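Local coordinates for protein betaine aldehyde dehydrogenase (Staphylococcus aureus subsp. aureus COL, PDB 4QTO) that oxidises betaine aldehyde to glycine betaine, probably with NAD as the electron acceptor, as a tetrameric member of the aldehyde dehydrogenase family, at residues T49-N54 with Q58-T63; L117-T122 with N344-D349; E426-A431 with A454-N459. One frame throughout, in Å; residues are numbered along the deposited sequence.

Contact 1 of 3, residues T49-N54 with Q58-T63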
ATOM      1  N   THR A  49      39.122  -4.408  29.761  1.00 16.22           N
ATOM      2  CA  THR A  49      39.248  -4.992  28.430  1.00 15.23           C
ATOM      3  C   THR A  49      38.821  -6.438  28.430  1.00 16.36           C
ATOM      4  O   THR A  49      38.674  -7.059  29.491  1.00 16.54           O
ATOM      5  CB  THR A  49      40.717  -4.916  27.915  1.00 15.31           C
ATOM      6  OG1 THR A  49      41.606  -5.633  28.790  1.00 17.89           O
ATOM      7  CG2 THR A  49      41.189  -3.478  27.774  1.00 15.44           C
ATOM      8  N   ARG A  50      38.690  -6.980  27.227  1.00 17.01           N
ATOM      9  CA  ARG A  50      38.301  -8.353  26.994  1.00 17.48           C
ATOM     10  C   ARG A  50      39.104  -8.924  25.846  1.00 16.92           C
ATOM     11  O   ARG A  50      39.290  -8.277  24.824  1.00 16.04           O
ATOM     12  CB  ARG A  50      36.804  -8.409  26.645  1.00 18.39           C
ATOM     13  CG  ARG A  50      36.348  -9.776  26.171  1.00 18.83           C
ATOM     14  CD  ARG A  50      34.882  -9.733  25.774  1.00 20.18           C
ATOM     15  NE  ARG A  50      34.031  -9.524  26.952  1.00 18.28           N
ATOM     16  CZ  ARG A  50      33.502 -10.475  27.675  1.00 23.00           C
ATOM     17  NH1 ARG A  50      33.676 -11.743  27.309  1.00 28.67           N
ATOM     18  NH2 ARG A  50      32.771 -10.157  28.721  1.00 22.65           N
ATOM     19  N   ASP A  51      39.631 -10.129  26.051  1.00 15.65           N
ATOM     20  CA  ASP A  51      40.355 -10.855  25.013  1.00 16.20           C
ATOM     21  C   ASP A  51      39.349 -11.668  24.177  1.00 16.51           C
ATOM     22  O   ASP A  51      38.479 -12.374  24.726  1.00 18.53           O
ATOM     23  CB  ASP A  51      41.381 -11.806  25.622  1.00 19.20           C
ATOM     24  CG  ASP A  51      42.566 -11.091  26.232  1.00 21.66           C
ATOM     25  OD1 ASP A  51      42.757  -9.875  26.056  1.00 20.44           O
ATOM     26  OD2 ASP A  51      43.344 -11.780  26.903  1.00 23.60           O
ATOM     27  N   ILE A  52      39.447 -11.497  22.869  1.00 15.13           N
ATOM     28  CA  ILE A  52      38.611 -12.120  21.857  1.00 14.51           C
ATOM     29  C   ILE A  52      39.390 -13.342  21.356  1.00 17.47           C
ATOM     30  O   ILE A  52      40.593 -13.264  21.103  1.00 16.53           O
ATOM     31  CB  ILE A  52      38.320 -11.130  20.710  1.00 13.92           C
ATOM     32  CG1 ILE A  52      37.665  -9.875  21.276  1.00 13.45           C
ATOM     33  CG2 ILE A  52      37.451 -11.758  19.624  1.00 13.40           C
ATOM     34  CD1 ILE A  52      36.447 -10.132  22.138  1.00 14.18           C
ATOM     35  N   ILE A  53      38.674 -14.448  21.188  0.50 17.39           N
ATOM     36  CA  ILE A  53      39.258 -15.728  20.829  0.50 20.24           C
ATOM     37  C   ILE A  53      38.819 -16.214  19.449  0.50 20.40           C
ATOM     38  O   ILE A  53      37.722 -15.875  18.972  0.50 21.19           O
ATOM     39  CB  ILE A  53      38.755 -16.744  21.879  0.50 22.99           C
ATOM     40  CG1 ILE A  53      39.110 -16.253  23.298  0.50 24.10           C
ATOM     41  CG2 ILE A  53      39.296 -18.126  21.632  0.50 25.53           C
ATOM     42  CD1 ILE A  53      38.383 -16.998  24.408  0.50 24.28           C
ATOM     43  N   ASN A  54      39.688 -16.989  18.811  1.00 19.72           N
ATOM     44  CA  ASN A  54      39.375 -17.666  17.546  1.00 18.18           C
ATOM     45  C   ASN A  54      38.911 -19.084  17.983  1.00 17.82           C
ATOM     46  O   ASN A  54      39.705 -19.838  18.540  1.00 17.81           O
ATOM     47  CB  ASN A  54      40.619 -17.780  16.683  1.00 18.93           C
ATOM     48  CG  ASN A  54      40.396 -18.614  15.415  1.00 19.27           C
ATOM     49  OD1 ASN A  54      39.334 -19.230  15.211  1.00 16.82           O
ATOM     50  ND2 ASN A  54      41.426 -18.689  14.591  1.00 19.58           N
ATOM     51  N   GLN A  58      41.296 -21.690  19.909  1.00 20.47           N
ATOM     52  CA  GLN A  58      41.162 -21.076  21.232  1.00 20.53           C
ATOM     53  C   GLN A  58      42.253 -20.050  21.570  1.00 21.26           C
ATOM     54  O   GLN A  58      42.474 -19.757  22.725  1.00 24.34           O
ATOM     55  CB  GLN A  58      40.996 -22.116  22.326  1.00 21.34           C
ATOM     56  CG  GLN A  58      39.795 -23.024  22.093  1.00 23.60           C
ATOM     57  CD  GLN A  58      39.545 -23.970  23.252  1.00 25.09           C
ATOM     58  OE1 GLN A  58      39.043 -23.568  24.299  1.00 28.05           O
ATOM     59  NE2 GLN A  58      39.837 -25.241  23.046  1.00 28.38           N
ATOM     60  N   GLU A  59      42.889 -19.493  20.548  1.00 21.03           N
ATOM     61  CA  GLU A  59      43.931 -18.496  20.762  1.00 23.17           C
ATOM     62  C   GLU A  59      43.337 -17.097  20.823  1.00 22.07           C
ATOM     63  O   GLU A  59      42.331 -16.801  20.143  1.00 19.45           O
ATOM     64  CB  GLU A  59      44.960 -18.549  19.643  1.00 25.73           C
ATOM     65  CG  GLU A  59      45.716 -19.866  19.589  1.00 31.65           C
ATOM     66  CD  GLU A  59      46.856 -19.851  18.590  1.00 38.14           C
ATOM     67  OE1 GLU A  59      47.096 -18.797  17.953  1.00 46.51           O
ATOM     68  OE2 GLU A  59      47.516 -20.902  18.445  1.00 43.59           O
ATOM     69  N   VAL A  60      43.945 -16.264  21.663  1.00 21.02           N
ATOM     70  CA  VAL A  60      43.534 -14.867  21.769  1.00 20.34           C
ATOM     71  C   VAL A  60      44.009 -14.209  20.494  1.00 20.80           C
ATOM     72  O   VAL A  60      45.195 -14.285  20.163  1.00 24.84           O
ATOM     73  CB  VAL A  60      44.158 -14.155  22.977  1.00 19.12           C
ATOM     74  CG1 VAL A  60      43.848 -12.664  22.922  1.00 18.66           C
ATOM     75  CG2 VAL A  60      43.661 -14.756  24.275  1.00 19.20           C
ATOM     76  N   ILE A  61      43.099 -13.548  19.794  1.00 19.35           N
ATOM     77  CA  ILE A  61      43.404 -12.880  18.546  1.00 20.28           C
ATOM     78  C   ILE A  61      43.319 -11.346  18.632  1.00 19.70           C
ATOM     79  O   ILE A  61      43.838 -10.668  17.744  1.00 18.87           O
ATOM     80  CB  ILE A  61      42.482 -13.340  17.389  1.00 22.00           C
ATOM     81  CG1 ILE A  61      40.988 -13.102  17.732  1.00 21.60           C
ATOM     82  CG2 ILE A  61      42.812 -14.777  17.033  1.00 25.58           C
ATOM     83  CD1 ILE A  61      39.985 -13.431  16.652  1.00 22.90           C
ATOM     84  N   PHE A  62      42.670 -10.808  19.671  1.00 17.71           N
ATOM     85  CA  PHE A  62      42.475  -9.356  19.767  1.00 16.80           C
ATOM     86  C   PHE A  62      42.018  -9.009  21.169  1.00 16.75           C
ATOM     87  O   PHE A  62      41.510  -9.858  21.895  1.00 16.51           O
ATOM     88  CB  PHE A  62      41.405  -8.925  18.758  1.00 16.46           C
ATOM     89  CG  PHE A  62      41.508  -7.489  18.286  1.00 16.66           C
ATOM     90  CD1 PHE A  62      42.631  -7.047  17.604  1.00 19.19           C
ATOM     91  CD2 PHE A  62      40.441  -6.614  18.428  1.00 17.10           C
ATOM     92  CE1 PHE A  62      42.709  -5.732  17.123  1.00 20.63           C
ATOM     93  CE2 PHE A  62      40.520  -5.320  17.960  1.00 17.28           C
ATOM     94  CZ  PHE A  62      41.630  -4.885  17.291  1.00 18.27           C
ATOM     95  N   THR A  63      42.205  -7.748  21.544  1.00 16.12           N
ATOM     96  CA  THR A  63      41.769  -7.275  22.856  1.00 15.69           C
ATOM     97  C   THR A  63      41.001  -5.975  22.632  1.00 15.04           C
ATOM     98  O   THR A  63      41.511  -5.057  21.975  1.00 14.67           O
ATOM     99  CB  THR A  63      42.951  -7.041  23.798  1.00 17.26           C
ATOM    100  OG1 THR A  63      43.629  -8.290  24.008  1.00 18.54           O
ATOM    101  CG2 THR A  63      42.462  -6.500  25.147  1.00 17.08           C
TER
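Backbone bonds tie Ile52 to two successive residues of the other strand. Ile52 N gives its hydrogen to Phe62 O at 2.8 Å, and the bond is almost straight (176°). Ile52 O accepts from Ile61 N, also at 2.8 Å. Further along, Asn54 N reaches Glu59 O at 3.0 Å. A weak, bent bond from Gln58 N to Asn54 O lies next to the turn.

The two strands form an antiparallel beta hairpin. Ile61 and Phe62 both face Ile52, which makes a classic beta bulge and shifts the register by one residue.

The polar side-chain bond is on the face that carries Asp51, Ile53, Val60 and Thr63. Thr63 OG1 donates to Asp51 OD1 at 2.7 Å. The two side chains lie side by side, and the hydroxyl comes from 42° above the carboxylate plane.

Carbon contacts lie beside this bond. Thr63 CG2 lies 3.6 Å from Thr49 CB, and Val60 CG1 packs on Asp51 CB. At the bulge, Ile61 CG1 sits between the backbone N and carbonyl carbon (chi1 58°), which brings it to 3.4 Å from Ile52 O. Ile61 CG2 rests 3.7 Å from Asn54 CB. Ile61 also touches Leu120 of helix 111-122 and Leu211 of helix 211-223.

Contact 2 of 3, residues L117-T122 with N344-D349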
ATOM      1  N   LEU A 117      37.627 -11.598   8.494  0.50 14.56           N
ATOM      2  CA  LEU A 117      37.463 -11.216   9.882  0.50 14.39           C
ATOM      3  C   LEU A 117      36.296 -11.988  10.527  0.50 14.48           C
ATOM      4  O   LEU A 117      36.387 -12.422  11.681  0.50 14.38           O
ATOM      5  CB  LEU A 117      37.222  -9.705   9.936  0.50 14.52           C
ATOM      6  CG  LEU A 117      37.266  -9.080  11.317  0.50 14.27           C
ATOM      7  CD1 LEU A 117      38.590  -9.426  11.973  0.50 15.45           C
ATOM      8  CD2 LEU A 117      37.041  -7.585  11.237  0.50 14.46           C
ATOM      9  N   GLU A 118      35.207 -12.186   9.776  1.00 14.09           N
ATOM     10  CA  GLU A 118      34.044 -12.889  10.301  1.00 13.57           C
ATOM     11  C   GLU A 118      34.376 -14.369  10.549  1.00 13.83           C
ATOM     12  O   GLU A 118      33.998 -14.931  11.582  1.00 14.17           O
ATOM     13  CB  GLU A 118      32.829 -12.737   9.376  1.00 13.90           C
ATOM     14  CG  GLU A 118      31.474 -12.978  10.041  1.00 14.67           C
ATOM     15  CD  GLU A 118      31.040 -11.817  10.946  1.00 15.77           C
ATOM     16  OE1 GLU A 118      31.763 -11.460  11.889  1.00 18.17           O
ATOM     17  OE2 GLU A 118      29.937 -11.273  10.778  1.00 17.56           O
ATOM     18  N   THR A 119      35.131 -14.987   9.640  1.00 13.33           N
ATOM     19  CA  THR A 119      35.534 -16.379   9.816  1.00 14.49           C
ATOM     20  C   THR A 119      36.509 -16.500  10.973  1.00 14.05           C
ATOM     21  O   THR A 119      36.440 -17.476  11.760  1.00 15.27           O
ATOM     22  CB  THR A 119      36.121 -16.925   8.500  1.00 14.36           C
ATOM     23  OG1 THR A 119      35.029 -17.273   7.659  1.00 14.93           O
ATOM     24  CG2 THR A 119      36.987 -18.141   8.704  1.00 16.20           C
ATOM     25  N   LEU A 120      37.404 -15.518  11.120  1.00 14.01           N
ATOM     26  CA  LEU A 120      38.361 -15.571  12.228  1.00 14.98           C
ATOM     27  C   LEU A 120      37.638 -15.508  13.577  1.00 15.26           C
ATOM     28  O   LEU A 120      37.973 -16.243  14.504  1.00 15.11           O
ATOM     29  CB  LEU A 120      39.354 -14.405  12.141  1.00 16.42           C
ATOM     30  CG  LEU A 120      40.483 -14.405  13.170  1.00 17.86           C
ATOM     31  CD1 LEU A 120      41.448 -15.526  12.879  1.00 20.43           C
ATOM     32  CD2 LEU A 120      41.203 -13.065  13.138  1.00 19.32           C
ATOM     33  N   ASP A 121      36.651 -14.618  13.674  1.00 15.08           N
ATOM     34  CA  ASP A 121      35.936 -14.376  14.936  1.00 15.13           C
ATOM     35  C   ASP A 121      34.908 -15.452  15.271  1.00 14.07           C
ATOM     36  O   ASP A 121      34.703 -15.811  16.444  1.00 15.53           O
ATOM     37  CB  ASP A 121      35.220 -13.006  14.814  1.00 15.90           C
ATOM     38  CG  ASP A 121      34.990 -12.276  16.173  1.00 16.81           C
ATOM     39  OD1 ASP A 121      35.430 -12.761  17.238  1.00 17.16           O
ATOM     40  OD2 ASP A 121      34.328 -11.191  16.138  1.00 15.95           O
ATOM     41  N   THR A 122      34.223 -15.970  14.253  1.00 14.43           N
ATOM     42  CA  THR A 122      33.097 -16.882  14.512  1.00 14.51           C
ATOM     43  C   THR A 122      33.318 -18.333  14.145  1.00 14.91           C
ATOM     44  O   THR A 122      32.490 -19.175  14.487  1.00 14.80           O
ATOM     45  CB  THR A 122      31.829 -16.444  13.767  1.00 14.89           C
ATOM     46  OG1 THR A 122      31.982 -16.662  12.349  1.00 14.89           O
ATOM     47  CG2 THR A 122      31.487 -14.975  14.066  1.00 15.71           C
ATOM     48  N   ASN A 344      39.375 -26.088   9.783  1.00 17.54           N
ATOM     49  CA  ASN A 344      39.563 -24.646   9.831  1.00 17.47           C
ATOM     50  C   ASN A 344      38.693 -23.999   8.762  1.00 16.74           C
ATOM     51  O   ASN A 344      38.729 -24.398   7.601  1.00 16.99           O
ATOM     52  CB  ASN A 344      41.044 -24.367   9.538  1.00 18.10           C
ATOM     53  CG  ASN A 344      41.463 -22.915   9.757  1.00 18.66           C
ATOM     54  OD1 ASN A 344      40.654 -21.998   9.808  1.00 17.50           O
ATOM     55  ND2 ASN A 344      42.779 -22.715   9.845  1.00 19.76           N
ATOM     56  N   GLY A 345      37.925 -22.976   9.142  1.00 15.84           N
ATOM     57  CA  GLY A 345      37.103 -22.260   8.182  1.00 15.12           C
ATOM     58  C   GLY A 345      37.882 -21.614   7.040  1.00 16.61           C
ATOM     59  O   GLY A 345      37.319 -21.338   5.976  1.00 16.61           O
ATOM     60  N   PHE A 346      39.174 -21.347   7.241  1.00 16.52           N
ATOM     61  CA  PHE A 346      39.993 -20.784   6.159  1.00 18.15           C
ATOM     62  C   PHE A 346      40.424 -21.808   5.130  1.00 20.81           C
ATOM     63  O   PHE A 346      40.898 -21.428   4.057  1.00 23.75           O
ATOM     64  CB  PHE A 346      41.204 -20.074   6.720  1.00 18.09           C
ATOM     65  CG  PHE A 346      40.868 -18.774   7.398  1.00 18.44           C
ATOM     66  CD1 PHE A 346      40.586 -17.658   6.641  1.00 18.89           C
ATOM     67  CD2 PHE A 346      40.881 -18.662   8.788  1.00 17.49           C
ATOM     68  CE1 PHE A 346      40.305 -16.437   7.256  1.00 18.87           C
ATOM     69  CE2 PHE A 346      40.599 -17.448   9.401  1.00 18.58           C
ATOM     70  CZ  PHE A 346      40.308 -16.345   8.628  1.00 18.13           C
ATOM     71  N   ASP A 347      40.313 -23.098   5.447  1.00 21.46           N
ATOM     72  CA  ASP A 347      40.737 -24.166   4.521  1.00 22.27           C
ATOM     73  C   ASP A 347      39.582 -24.513   3.574  1.00 22.13           C
ATOM     74  O   ASP A 347      38.458 -24.769   4.010  1.00 19.75           O
ATOM     75  CB  ASP A 347      41.221 -25.401   5.303  1.00 24.34           C
ATOM     76  CG  ASP A 347      42.557 -25.157   6.044  1.00 30.88           C
ATOM     77  OD1 ASP A 347      43.318 -24.231   5.657  1.00 36.20           O
ATOM     78  OD2 ASP A 347      42.876 -25.912   6.997  1.00 31.26           O
ATOM     79  N   ALA A 348      39.866 -24.529   2.281  1.00 23.43           N
ATOM     80  CA  ALA A 348      38.841 -24.743   1.256  1.00 25.20           C
ATOM     81  C   ALA A 348      38.056 -26.041   1.348  1.00 24.26           C
ATOM     82  O   ALA A 348      36.895 -26.076   0.951  1.00 28.44           O
ATOM     83  CB  ALA A 348      39.458 -24.615  -0.137  1.00 28.66           C
ATOM     84  N   ASP A 349      38.672 -27.095   1.880  0.50 23.66           N
ATOM     85  CA  ASP A 349      38.007 -28.388   2.000  0.50 24.39           C
ATOM     86  C   ASP A 349      37.033 -28.488   3.177  0.50 21.17           C
ATOM     87  O   ASP A 349      36.197 -29.390   3.222  0.50 21.17           O
ATOM     88  CB  ASP A 349      39.034 -29.507   2.157  0.50 27.61           C
ATOM     89  CG  ASP A 349      39.803 -29.795   0.886  0.50 31.04           C
ATOM     90  OD1 ASP A 349      39.465 -29.240  -0.183  0.50 34.18           O
ATOM     91  OD2 ASP A 349      40.739 -30.609   0.959  0.50 34.15           O
TER
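Thr119 and Leu120, on one side of helix 111-122, meet Gly345 and Phe346 of the loop between helices 323-337 and 358-373. No hydrogen bond crosses between the two segments. The contact is apolar and largely buried.

Asn344 comes first in the loop. Asn344 OD1 accepts from Phe346 N at 3.0 Å, which makes an Asx turn. The N-H points nearly straight at the oxygen (172°) but arrives well above the amide plane, 56° out of it. The same residues lie in a type I beta turn from Asn344 to Asp347, closed by a backbone bond from Asp347 N to Asn344 O. Asn344 O also accepts from Thr350 OG1.

Gly345 follows, with its backbone against the helix. Its carbonyl carbon is 4.0 Å from Thr119 CG2. A backbone hydrogen bond joins Gly345 to Leu126, at the start of the next helix, 126-146.

Phe346 makes the main contact. Its ring extends back to the helix. Thr119 CG2 sits over the centre of one ring face, 3.7 Å from the centroid, in a CH-pi contact. With Thr119 OG1 anti to the carbonyl carbon (chi1 -80°), the methyl stands anti to the backbone N and is the branch turned to the ring. Thr119 OG1 is engaged with Ser129 OG and Lys124 O. The threonine therefore offers carbon to the ring and oxygen to the residues that follow its helix in the same chain. Beyond the methyl, the far end of the ring reaches Leu120. Leu120 CD1 lies 4.1 Å from Phe346 CE2, and Phe346 CZ is 3.9 Å from Leu120 N.

Contact 3 of 3, residues E426-A431 with A454-N459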
ATOM      1  N   GLU A 426       2.724 -40.088  10.216  1.00 13.40           N
ATOM      2  CA  GLU A 426       1.981 -40.971   9.329  1.00 15.65           C
ATOM      3  C   GLU A 426       1.293 -40.217   8.196  1.00 16.48           C
ATOM      4  O   GLU A 426       1.345 -40.629   7.032  1.00 19.36           O
ATOM      5  CB  GLU A 426       0.950 -41.758  10.138  1.00 17.24           C
ATOM      6  CG  GLU A 426       0.216 -42.824   9.370  1.00 21.17           C
ATOM      7  CD  GLU A 426       1.128 -43.949   8.865  1.00 25.28           C
ATOM      8  OE1 GLU A 426       2.185 -44.239   9.487  1.00 23.69           O
ATOM      9  OE2 GLU A 426       0.741 -44.552   7.850  1.00 36.00           O
ATOM     10  N   THR A 427       0.627 -39.128   8.550  1.00 15.85           N
ATOM     11  CA  THR A 427      -0.177 -38.353   7.646  1.00 15.47           C
ATOM     12  C   THR A 427       0.207 -36.873   7.604  1.00 15.84           C
ATOM     13  O   THR A 427       0.886 -36.356   8.473  1.00 14.09           O
ATOM     14  CB  THR A 427      -1.656 -38.375   8.141  1.00 16.29           C
ATOM     15  OG1 THR A 427      -1.754 -37.743   9.432  1.00 15.10           O
ATOM     16  CG2 THR A 427      -2.218 -39.814   8.244  1.00 17.78           C
ATOM     17  N   GLU A 428      -0.312 -36.191   6.603  1.00 16.43           N
ATOM     18  CA  GLU A 428      -0.147 -34.754   6.487  1.00 15.08           C
ATOM     19  C   GLU A 428      -0.630 -34.039   7.772  1.00 14.34           C
ATOM     20  O   GLU A 428       0.027 -33.129   8.284  1.00 13.65           O
ATOM     21  CB  GLU A 428      -0.949 -34.352   5.264  1.00 17.62           C
ATOM     22  CG  GLU A 428      -1.042 -32.914   4.963  1.00 19.04           C
ATOM     23  CD  GLU A 428      -1.955 -32.658   3.751  1.00 17.95           C
ATOM     24  OE1 GLU A 428      -2.089 -33.543   2.874  1.00 16.64           O
ATOM     25  OE2 GLU A 428      -2.477 -31.528   3.681  1.00 18.93           O
ATOM     26  N   GLN A 429      -1.775 -34.479   8.300  1.00 14.90           N
ATOM     27  CA  GLN A 429      -2.330 -33.894   9.522  1.00 16.76           C
ATOM     28  C   GLN A 429      -1.399 -34.068  10.718  1.00 14.83           C
ATOM     29  O   GLN A 429      -1.197 -33.136  11.504  1.00 14.69           O
ATOM     30  CB  GLN A 429      -3.719 -34.491   9.819  1.00 21.94           C
ATOM     31  CG  GLN A 429      -4.789 -34.138   8.780  1.00 30.04           C
ATOM     32  CD  GLN A 429      -4.667 -34.820   7.400  1.00 36.31           C
ATOM     33  OE1 GLN A 429      -4.037 -35.894   7.209  1.00 27.13           O
ATOM     34  NE2 GLN A 429      -5.338 -34.199   6.414  1.00 44.94           N
ATOM     35  N   GLU A 430      -0.809 -35.251  10.844  1.00 14.84           N
ATOM     36  CA  GLU A 430       0.142 -35.509  11.941  1.00 14.64           C
ATOM     37  C   GLU A 430       1.428 -34.673  11.781  1.00 12.65           C
ATOM     38  O   GLU A 430       1.959 -34.151  12.760  1.00 12.46           O
ATOM     39  CB  GLU A 430       0.485 -36.990  12.061  1.00 16.52           C
ATOM     40  CG  GLU A 430       1.307 -37.238  13.317  1.00 19.68           C
ATOM     41  CD  GLU A 430       1.642 -38.698  13.605  1.00 22.37           C
ATOM     42  OE1 GLU A 430       1.632 -39.553  12.696  1.00 19.93           O
ATOM     43  OE2 GLU A 430       1.926 -38.968  14.779  1.00 27.81           O
ATOM     44  N   ALA A 431       1.907 -34.510  10.551  1.00 11.45           N
ATOM     45  CA  ALA A 431       3.100 -33.675  10.284  1.00 11.38           C
ATOM     46  C   ALA A 431       2.873 -32.248  10.804  1.00 11.41           C
ATOM     47  O   ALA A 431       3.723 -31.656  11.465  1.00 11.93           O
ATOM     48  CB  ALA A 431       3.433 -33.638   8.795  1.00 11.95           C
ATOM     49  N   ALA A 454       2.221 -29.369  -0.439  1.00 10.12           N
ATOM     50  CA  ALA A 454       3.191 -28.522   0.250  1.00 10.53           C
ATOM     51  C   ALA A 454       2.576 -27.183   0.628  1.00 10.92           C
ATOM     52  O   ALA A 454       2.814 -26.671   1.749  1.00 10.41           O
ATOM     53  CB  ALA A 454       4.421 -28.314  -0.587  1.00 10.48           C
ATOM     54  N   GLN A 455       1.791 -26.609  -0.282  0.50 11.66           N
ATOM     55  CA  GLN A 455       1.107 -25.333  -0.025  0.50 12.37           C
ATOM     56  C   GLN A 455       0.069 -25.484   1.114  0.50 12.63           C
ATOM     57  O   GLN A 455      -0.041 -24.613   1.971  0.50 12.18           O
ATOM     58  CB  GLN A 455       0.480 -24.801  -1.318  0.50 14.03           C
ATOM     59  CG  GLN A 455       1.557 -24.323  -2.303  0.50 14.96           C
ATOM     60  CD  GLN A 455       1.073 -23.949  -3.674  0.50 18.77           C
ATOM     61  OE1 GLN A 455       1.473 -22.898  -4.190  0.50 20.94           O
ATOM     62  NE2 GLN A 455       0.239 -24.806  -4.298  0.50 19.21           N
ATOM     63  N   ARG A 456      -0.676 -26.594   1.146  1.00 12.38           N
ATOM     64  CA  ARG A 456      -1.635 -26.824   2.231  1.00 13.83           C
ATOM     65  C   ARG A 456      -0.935 -26.869   3.578  1.00 13.88           C
ATOM     66  O   ARG A 456      -1.390 -26.286   4.576  1.00 13.50           O
ATOM     67  CB  ARG A 456      -2.399 -28.149   2.117  1.00 15.31           C
ATOM     68  CG  ARG A 456      -3.451 -28.217   1.059  1.00 16.52           C
ATOM     69  CD  ARG A 456      -4.351 -29.431   1.327  1.00 16.51           C
ATOM     70  NE  ARG A 456      -3.634 -30.723   1.255  1.00 15.23           N
ATOM     71  CZ  ARG A 456      -3.394 -31.402   0.137  1.00 15.56           C
ATOM     72  NH1 ARG A 456      -3.746 -30.953  -1.068  1.00 15.81           N
ATOM     73  NH2 ARG A 456      -2.805 -32.587   0.198  1.00 15.08           N
ATOM     74  N   VAL A 457       0.169 -27.595   3.621  1.00 11.29           N
ATOM     75  CA  VAL A 457       0.931 -27.702   4.856  1.00 11.26           C
ATOM     76  C   VAL A 457       1.489 -26.320   5.236  1.00 10.73           C
ATOM     77  O   VAL A 457       1.379 -25.873   6.391  1.00 10.91           O
ATOM     78  CB  VAL A 457       2.037 -28.756   4.734  1.00 11.92           C
ATOM     79  CG1 VAL A 457       2.968 -28.734   5.925  1.00 13.09           C
ATOM     80  CG2 VAL A 457       1.410 -30.128   4.546  1.00 12.84           C
ATOM     81  N   ALA A 458       2.100 -25.620   4.287  1.00 10.87           N
ATOM     82  CA  ALA A 458       2.680 -24.305   4.598  1.00 10.94           C
ATOM     83  C   ALA A 458       1.656 -23.345   5.205  1.00 11.74           C
ATOM     84  O   ALA A 458       1.981 -22.590   6.110  1.00 11.57           O
ATOM     85  CB  ALA A 458       3.299 -23.691   3.357  1.00 10.80           C
ATOM     86  N   ASN A 459       0.427 -23.377   4.716  0.50 11.34           N
ATOM     87  CA  ASN A 459      -0.585 -22.482   5.249  0.50 12.47           C
ATOM     88  C   ASN A 459      -0.979 -22.783   6.688  0.50 12.56           C
ATOM     89  O   ASN A 459      -1.479 -21.893   7.385  0.50 12.72           O
ATOM     90  CB  ASN A 459      -1.782 -22.460   4.318  0.50 13.80           C
ATOM     91  CG  ASN A 459      -1.534 -21.560   3.095  0.50 14.52           C
ATOM     92  OD1 ASN A 459      -1.331 -20.340   3.223  0.50 13.33           O
ATOM     93  ND2 ASN A 459      -1.523 -22.159   1.913  0.50 17.36           N
TER
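Two helices of successive beta-alpha-beta crossovers, 428-436 and 451-460, are joined here by a salt bridge near the start of the first. They follow strands 419-425 and 443-447 of the seven-stranded mixed sheet, and each leads to the next parallel strand in sequence. The segments come closest at Glu428 and Val457, whose CA atoms are 7.3 Å apart.

Thr427 is the N-cap of helix 428-436, and its OG1 accepts from Glu430 N at 3.0 Å. Glu430 OE1 in turn accepts from Glu426 N at 2.8 Å. Both bonds lie at the N-terminal end of the helix, beside Glu428.

On the other helix, Val457 also packs on Val446 of the sheet. Helix 451-460 borders another subunit as well: Ala458 O accepts from Lys504 of a second subunit.

With Glu428 CG anti to the backbone N (chi1 176°) and the chain extended beyond it, the carboxylate lies at the NE edge of Arg456. On the way, Glu428 CG passes Val457 CG2 at 3.7 Å. The Arg456 chain bends at chi3 (-63°) and presents the NE side of its guanidinium group. The grip is side-on and bidentate, with the two flat groups nearly coplanar. Arg456 NH2 bonds Glu428 OE1 at 2.9 Å, with the oxygen in the guanidinium plane. Arg456 NE bonds Glu428 OE2 at 2.8 Å, on the syn lone pair.

In the fold
The three contacts follow one another along the chain. Contacts 1 and 2 are neighbours, with centres about 15 Å apart. Helix 111-122 connects them: its Leu120 and Asp121 touch the hairpin of contact 1, and its Thr119 and Leu120 meet the loop of contact 2. Ile52 CG2 of the hairpin lies 3.3 Å from Asp121 OD1. The hairpin and the 344-349 loop thus pack on one helix. Contact 3 is remote. Its centre is about 47 Å from that of contact 1, across the centre of the chain, and about 39 Å from that of contact 2. It joins helices beside the seven-stranded sheet, where residues of other subunits of the tetramer come close.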